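Local structure of DUF3836 domain-containing protein (Parabacteroides distasonis ATCC 8503, 4R03) at residues 14-20 / 32-38; 74-80 / 95-101. The protein is of unknown function but belongs to the DUF3836 family, is made with a signal sequence and folds as a single-layer antiparallel beta-sheet built from beta-hairpin repeats. All coordinates share one frame. Residue numbers count along the deposited sequence, not the author numbering.

Contact 1. Residues 14-20 / 32-38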
loop_
_atom_site.group_PDB
_atom_site.type_symbol
_atom_site.label_atom_id
_atom_site.label_comp_id
_atom_site.label_asym_id
_atom_site.label_seq_id
_atom_site.Cartn_x
_atom_site.Cartn_y
_atom_site.Cartn_z
ATOM N N LYS A 14 -4.880 -14.682 1.181
ATOM C CA LYS A 14 -4.280 -13.421 0.695
ATOM C C LYS A 14 -4.806 -12.236 1.478
ATOM O O LYS A 14 -6.009 -12.047 1.688
ATOM C CB LYS A 14 -4.610 -13.243 -0.779
ATOM C CG LYS A 14 -3.841 -14.259 -1.667
ATOM C CD LYS A 14 -4.280 -14.116 -3.047
ATOM C CE LYS A 14 -3.415 -14.952 -4.011
ATOM N NZ LYS A 14 -3.609 -16.416 -3.747
ATOM N N ILE A 15 -3.855 -11.394 1.891
ATOM C CA ILE A 15 -4.225 -10.076 2.426
ATOM C C ILE A 15 -4.861 -9.206 1.376
ATOM O O ILE A 15 -4.274 -8.993 0.288
ATOM C CB ILE A 15 -2.985 -9.370 3.047
ATOM C CG1 ILE A 15 -2.393 -10.182 4.158
ATOM C CG2 ILE A 15 -3.322 -7.984 3.492
ATOM C CD1 ILE A 15 -1.039 -9.622 4.691
ATOM N N ILE A 16 -6.041 -8.687 1.649
ATOM C CA ILE A 16 -6.753 -7.781 0.761
ATOM C C ILE A 16 -6.701 -6.342 1.227
ATOM O O ILE A 16 -6.714 -5.414 0.404
ATOM C CB ILE A 16 -8.151 -8.259 0.436
ATOM C CG1 ILE A 16 -9.028 -8.330 1.648
ATOM C CG2 ILE A 16 -8.070 -9.548 -0.442
ATOM C CD1 ILE A 16 -10.530 -8.619 1.354
ATOM N N SER A 17 -6.665 -6.112 2.535
ATOM C CA SER A 17 -6.538 -4.763 3.060
ATOM C C SER A 17 -5.873 -4.773 4.417
ATOM O O SER A 17 -5.933 -5.742 5.167
ATOM C CB SER A 17 -7.884 -4.085 3.191
ATOM O OG SER A 17 -8.737 -4.717 4.146
ATOM N N LYS A 18 -5.237 -3.660 4.744
ATOM C CA LYS A 18 -4.637 -3.469 6.060
ATOM C C LYS A 18 -4.835 -1.994 6.427
ATOM O O LYS A 18 -4.432 -1.110 5.638
ATOM C CB LYS A 18 -3.158 -3.822 6.054
ATOM C CG LYS A 18 -2.433 -3.643 7.369
ATOM C CD LYS A 18 -0.927 -4.129 7.294
ATOM C CE LYS A 18 -0.778 -5.604 6.930
ATOM N NZ LYS A 18 0.586 -6.292 7.167
ATOM N N VAL A 19 -5.378 -1.746 7.609
ATOM C CA VAL A 19 -5.499 -0.402 8.182
ATOM C C VAL A 19 -4.552 -0.263 9.338
ATOM O O VAL A 19 -4.507 -1.129 10.235
ATOM C CB VAL A 19 -6.947 -0.099 8.610
ATOM C CG1 VAL A 19 -7.027 1.286 9.286
ATOM C CG2 VAL A 19 -7.850 -0.149 7.386
ATOM N N VAL A 20 -3.807 0.845 9.357
ATOM C CA VAL A 20 -2.909 1.172 10.459
ATOM C C VAL A 20 -3.488 2.321 11.238
ATOM O O VAL A 20 -3.790 3.388 10.648
ATOM C CB VAL A 20 -1.514 1.611 9.943
ATOM C CG1 VAL A 20 -0.569 1.908 11.119
ATOM C CG2 VAL A 20 -0.931 0.576 9.012
ATOM N N VAL A 32 -3.243 5.107 7.833
ATOM C CA VAL A 32 -3.145 4.727 6.438
ATOM C C VAL A 32 -3.914 3.437 6.222
ATOM O O VAL A 32 -3.989 2.617 7.145
ATOM C CB VAL A 32 -1.648 4.625 5.959
ATOM C CG1 VAL A 32 -0.844 3.638 6.781
ATOM C CG2 VAL A 32 -1.537 4.317 4.514
ATOM N N ARG A 33 -4.474 3.259 5.031
ATOM C CA ARG A 33 -5.139 2.044 4.579
ATOM C C ARG A 33 -4.475 1.578 3.289
ATOM O O ARG A 33 -4.245 2.342 2.394
ATOM C CB ARG A 33 -6.619 2.295 4.313
ATOM C CG ARG A 33 -7.370 1.110 3.714
ATOM C CD ARG A 33 -8.827 1.493 3.445
ATOM N NE ARG A 33 -9.491 0.366 2.762
ATOM C CZ ARG A 33 -10.120 -0.595 3.379
ATOM N NH1 ARG A 33 -10.308 -0.577 4.679
ATOM N NH2 ARG A 33 -10.614 -1.571 2.635
ATOM N N TYR A 34 -4.141 0.284 3.258
ATOM C CA TYR A 34 -3.543 -0.342 2.092
ATOM C C TYR A 34 -4.541 -1.347 1.523
ATOM O O TYR A 34 -5.207 -2.092 2.263
ATOM C CB TYR A 34 -2.287 -1.075 2.454
ATOM C CG TYR A 34 -1.225 -0.223 3.078
ATOM C CD1 TYR A 34 -0.597 0.746 2.350
ATOM C CD2 TYR A 34 -0.834 -0.400 4.386
ATOM C CE1 TYR A 34 0.393 1.507 2.912
ATOM C CE2 TYR A 34 0.143 0.404 4.986
ATOM C CZ TYR A 34 0.814 1.317 4.206
ATOM O OH TYR A 34 1.811 2.122 4.782
ATOM N N GLU A 35 -4.637 -1.408 0.206
ATOM C CA GLU A 35 -5.444 -2.422 -0.501
ATOM C C GLU A 35 -4.537 -3.095 -1.509
ATOM O O GLU A 35 -3.718 -2.428 -2.167
ATOM C CB GLU A 35 -6.620 -1.793 -1.180
ATOM C CG GLU A 35 -7.615 -1.160 -0.227
ATOM C CD GLU A 35 -8.874 -0.629 -0.880
ATOM O OE1 GLU A 35 -8.921 -0.531 -2.118
ATOM O OE2 GLU A 35 -9.793 -0.216 -0.102
ATOM N N PHE A 36 -4.709 -4.404 -1.666
ATOM C CA PHE A 36 -3.802 -5.226 -2.484
ATOM C C PHE A 36 -4.581 -5.988 -3.530
ATOM O O PHE A 36 -5.660 -6.542 -3.279
ATOM C CB PHE A 36 -3.047 -6.238 -1.608
ATOM C CG PHE A 36 -2.257 -5.627 -0.501
ATOM C CD1 PHE A 36 -0.952 -5.181 -0.729
ATOM C CD2 PHE A 36 -2.818 -5.403 0.741
ATOM C CE1 PHE A 36 -0.233 -4.579 0.304
ATOM C CE2 PHE A 36 -2.108 -4.800 1.746
ATOM C CZ PHE A 36 -0.809 -4.375 1.523
ATOM N N GLN A 37 -3.981 -6.044 -4.706
ATOM C CA GLN A 37 -4.456 -6.931 -5.767
ATOM C C GLN A 37 -3.300 -7.834 -6.216
ATOM O O GLN A 37 -2.135 -7.560 -5.970
ATOM C CB GLN A 37 -5.054 -6.128 -6.929
ATOM C CG GLN A 37 -6.287 -5.273 -6.556
ATOM C CD GLN A 37 -6.938 -4.580 -7.771
ATOM O OE1 GLN A 37 -7.425 -5.230 -8.694
ATOM N NE2 GLN A 37 -6.950 -3.265 -7.762
ATOM N N TYR A 38 -3.671 -8.961 -6.856
ATOM C CA TYR A 38 -2.734 -10.054 -7.129
ATOM C C TYR A 38 -2.755 -10.447 -8.620
ATOM O O TYR A 38 -3.785 -10.355 -9.260
ATOM C CB TYR A 38 -3.094 -11.293 -6.294
ATOM C CG TYR A 38 -2.869 -11.005 -4.847
ATOM C CD1 TYR A 38 -3.869 -10.377 -4.108
ATOM C CD2 TYR A 38 -1.709 -11.323 -4.200
ATOM C CE1 TYR A 38 -3.651 -10.055 -2.761
ATOM C CE2 TYR A 38 -1.477 -11.000 -2.879
ATOM C CZ TYR A 38 -2.512 -10.387 -2.149
ATOM O OH TYR A 38 -2.190 -10.060 -0.840
HETATM O O HOH W 1 -1.113 -11.992 0.921
#

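Contact 2. Residues 74-80 / 95-101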
loop_
_atom_site.group_PDB
_atom_site.type_symbol
_atom_site.label_atom_id
_atom_site.label_comp_id
_atom_site.label_asym_id
_atom_site.label_seq_id
_atom_site.Cartn_x
_atom_site.Cartn_y
_atom_site.Cartn_z
ATOM N N GLY A 74 16.087 -12.059 -9.351
ATOM C CA GLY A 74 16.068 -11.853 -7.884
ATOM C C GLY A 74 15.560 -10.471 -7.468
ATOM O O GLY A 74 15.835 -10.023 -6.354
ATOM N N GLU A 75 14.866 -9.798 -8.383
ATOM C CA GLU A 75 14.491 -8.383 -8.197
ATOM C C GLU A 75 13.017 -8.181 -8.590
ATOM O O GLU A 75 12.484 -8.837 -9.476
ATOM C CB GLU A 75 15.388 -7.460 -9.009
ATOM C CG GLU A 75 16.829 -7.378 -8.442
ATOM C CD GLU A 75 17.765 -6.509 -9.290
ATOM O OE1 GLU A 75 17.464 -6.287 -10.487
ATOM O OE2 GLU A 75 18.798 -6.057 -8.745
ATOM N N ILE A 76 12.366 -7.325 -7.835
ATOM C CA ILE A 76 11.019 -6.902 -8.161
ATOM C C ILE A 76 11.072 -5.440 -8.676
ATOM O O ILE A 76 11.623 -4.588 -8.010
ATOM C CB ILE A 76 10.116 -7.009 -6.891
ATOM C CG1 ILE A 76 10.133 -8.430 -6.299
ATOM C CG2 ILE A 76 8.704 -6.647 -7.235
ATOM C CD1 ILE A 76 9.641 -8.494 -4.846
ATOM N N LYS A 77 10.494 -5.204 -9.832
ATOM C CA LYS A 77 10.441 -3.872 -10.442
ATOM C C LYS A 77 9.138 -3.182 -10.014
ATOM O O LYS A 77 8.060 -3.742 -10.220
ATOM C CB LYS A 77 10.503 -3.972 -11.955
ATOM C CG LYS A 77 11.910 -4.306 -12.447
ATOM C CD LYS A 77 11.960 -4.435 -13.970
ATOM C CE LYS A 77 13.409 -4.654 -14.454
ATOM N NZ LYS A 77 13.566 -4.553 -15.940
ATOM N N THR A 78 9.275 -2.041 -9.386
ATOM C CA THR A 78 8.111 -1.300 -8.853
ATOM C C THR A 78 7.962 0.053 -9.518
ATOM O O THR A 78 8.947 0.732 -9.823
ATOM C CB THR A 78 8.147 -1.124 -7.324
ATOM O OG1 THR A 78 9.113 -0.130 -6.948
ATOM C CG2 THR A 78 8.448 -2.485 -6.654
ATOM N N ASN A 79 6.699 0.415 -9.782
ATOM C CA ASN A 79 6.349 1.698 -10.401
ATOM C C ASN A 79 5.342 2.388 -9.473
ATOM O O ASN A 79 4.278 1.804 -9.170
ATOM C CB ASN A 79 5.720 1.479 -11.731
ATOM C CG ASN A 79 5.407 2.800 -12.460
ATOM O OD1 ASN A 79 4.261 3.240 -12.529
ATOM N ND2 ASN A 79 6.436 3.407 -13.015
ATOM N N TYR A 80 5.725 3.555 -8.998
ATOM C CA TYR A 80 4.985 4.289 -7.979
ATOM C C TYR A 80 4.446 5.555 -8.608
ATOM O O TYR A 80 5.150 6.234 -9.370
ATOM C CB TYR A 80 5.942 4.631 -6.818
ATOM C CG TYR A 80 5.523 5.699 -5.860
ATOM C CD1 TYR A 80 5.697 7.066 -6.148
ATOM C CD2 TYR A 80 5.028 5.380 -4.585
ATOM C CE1 TYR A 80 5.324 8.036 -5.224
ATOM C CE2 TYR A 80 4.686 6.331 -3.697
ATOM C CZ TYR A 80 4.834 7.652 -4.001
ATOM O OH TYR A 80 4.500 8.657 -3.102
ATOM N N GLN A 95 7.768 7.320 -10.197
ATOM C CA GLN A 95 9.151 6.886 -10.021
ATOM C C GLN A 95 9.200 5.366 -10.049
ATOM O O GLN A 95 8.215 4.681 -9.758
ATOM C CB GLN A 95 9.766 7.483 -8.733
ATOM C CG GLN A 95 8.801 7.625 -7.598
ATOM C CD GLN A 95 9.165 8.705 -6.599
ATOM O OE1 GLN A 95 10.117 8.547 -5.836
ATOM N NE2 GLN A 95 8.377 9.793 -6.557
ATOM N N ASN A 96 10.318 4.838 -10.499
ATOM C CA ASN A 96 10.552 3.422 -10.508
ATOM C C ASN A 96 11.594 3.052 -9.497
ATOM O O ASN A 96 12.556 3.787 -9.322
ATOM C CB ASN A 96 11.061 2.986 -11.866
ATOM C CG ASN A 96 10.046 3.127 -12.921
ATOM O OD1 ASN A 96 9.053 2.386 -12.951
ATOM N ND2 ASN A 96 10.251 4.098 -13.820
HETATM N N MSE A 97 11.405 1.923 -8.816
HETATM C CA MSE A 97 12.402 1.380 -7.876
HETATM C C MSE A 97 12.583 -0.110 -8.161
HETATM O O MSE A 97 11.878 -0.699 -8.991
HETATM C CB MSE A 97 11.996 1.586 -6.395
HETATM C CG MSE A 97 13.174 1.456 -5.389
HETATM SE SE MSE A 97 12.860 2.132 -3.584
HETATM C CE MSE A 97 12.753 4.048 -3.956
ATOM N N ILE A 98 13.598 -0.686 -7.511
ATOM C CA ILE A 98 13.786 -2.139 -7.425
ATOM C C ILE A 98 13.800 -2.571 -5.971
ATOM O O ILE A 98 14.410 -1.916 -5.138
ATOM C CB ILE A 98 15.142 -2.569 -8.007
ATOM C CG1 ILE A 98 15.253 -2.172 -9.468
ATOM C CG2 ILE A 98 15.331 -4.095 -7.839
ATOM C CD1 ILE A 98 14.469 -2.981 -10.371
ATOM N N ILE A 99 13.105 -3.656 -5.668
ATOM C CA ILE A 99 13.087 -4.265 -4.346
ATOM C C ILE A 99 13.766 -5.640 -4.537
ATOM O O ILE A 99 13.423 -6.371 -5.464
ATOM C CB ILE A 99 11.618 -4.505 -3.899
ATOM C CG1 ILE A 99 10.883 -3.184 -3.684
ATOM C CG2 ILE A 99 11.526 -5.317 -2.592
ATOM C CD1 ILE A 99 9.388 -3.403 -3.268
ATOM N N PRO A 100 14.709 -6.011 -3.657
ATOM C CA PRO A 100 15.135 -7.419 -3.776
ATOM C C PRO A 100 13.985 -8.387 -3.469
ATOM O O PRO A 100 13.174 -8.125 -2.560
ATOM C CB PRO A 100 16.242 -7.573 -2.705
ATOM C CG PRO A 100 16.369 -6.275 -2.001
ATOM C CD PRO A 100 15.287 -5.314 -2.495
ATOM N N SER A 101 13.933 -9.498 -4.183
ATOM C CA SER A 101 12.905 -10.511 -3.991
ATOM C C SER A 101 12.823 -11.018 -2.555
ATOM O O SER A 101 11.724 -11.398 -2.075
ATOM C CB SER A 101 13.127 -11.686 -4.939
ATOM O OG SER A 101 12.895 -11.253 -6.264
#

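Contact 1. Residues 14-20 / 32-38
The Y38 hydroxyl donates to I15 O (OH-O 2.6 Å) and receives a hydrogen bond from a water (2.8 Å from Y38 OH) that accepts from I15 N (3.0 Å), so this side chain replaces the backbone pairing where the strands spread. F36 N to I16 O (3.1 Å) is a single bond beside S17-E35; regular pairing follows: K18 N to Y34 O (2.9 Å), Y34 N to K18 O (2.8 Å) and V20 N to V32 O (2.8 Å); V32 N to V20 O (3.3 Å) is weak. R33 NE is salt-bridged to E35 OE2 (2.9 Å) along its own strand, on the face of S17 and V19; S17 CB lies over the guanidinium. The K14 chain covers the Y38 ring in a CH-pi contact, CD 3.8 Å from the centroid. I15 CG2 meets F36 CD2 and V20 CG2 meets V32 CG1 (both 3.8 Å). On its other edge, strand 14-24 has a classic beta bulge, I16 and S17 facing K9; with 27-38 it forms an antiparallel beta-hairpin.

Contact 2. Residues 74-80 / 95-101
Strands 75-80 and 95-100 run antiparallel, their axes 4.6 Å apart at closest approach and their directions 152° apart, a marked twist. Three pairs carry two backbone hydrogen bonds each: I76 N to I99 O (2.8 Å) and I99 N to I76 O (2.9 Å); T78 N to M97 O (3.0 Å) and M97 N to T78 O (2.9 Å); Y80 N to Q95 O (2.8 Å) and Q95 N to Y80 O (3.0 Å). Beyond the strand end, S101 N donates to G74 O (2.9 Å), extending the pairing past the non-hydrogen-bonded pair E75-P100. CA-H...O contacts, such as N96 CA to T78 O (3.2 Å), fill the intervening positions.

Side chains alternate between two faces. I76, T78 and Y80 share one with I99, M97 and Q95: I76 CB lies 4.2 Å from I99 CB, T78 CG2 reaches I99 CD1 (3.6 Å), and Y80 CD1 meets Q95 CG (3.5 Å). K77, N79, N96 and I98 occupy the other. There N79 ND2 donates to N96 OD1 (2.8 Å), a side-chain bond across a non-hydrogen-bonded pair, while the aliphatic part of K77 packs on I98, CG to CD1 3.6 Å. I98 CG2 also touches E75 CB (3.6 Å).

Strand 58-69 flanks strand 75-84 on the side away from 94-100. K77 and N79 bond through their backbones to Q68 and T66, I76 packs on Y69, T78 on I65 and Y67, and the Y80 ring meets Y63. Strand 94-100 is the outermost strand at this end of the sheet.

In the fold
Both contacts pair consecutive strands of one antiparallel sheet whose strand order follows the chain, so each is a local hairpin contact. Their centres lie 19 Å apart, their nearest atoms about 9 Å, without touching. Contact 1 is partly buried close to the centre of the molecule, flanked by strands 2-11 and 44-53; F108 and S109 of the C-terminal end pack on it, and the K18 amine bonds to their carbonyls. Contact 2 is a surface contact with the edge strand 94-100. Its pairing is regular, with a polar asparagine pair, whereas contact 1 spreads at K14-Y38, strand 14-24 bulging against 2-11, and relies more on aromatic rings. Y63 of strand 58-69 touches both Y34 and Y80, linking the two.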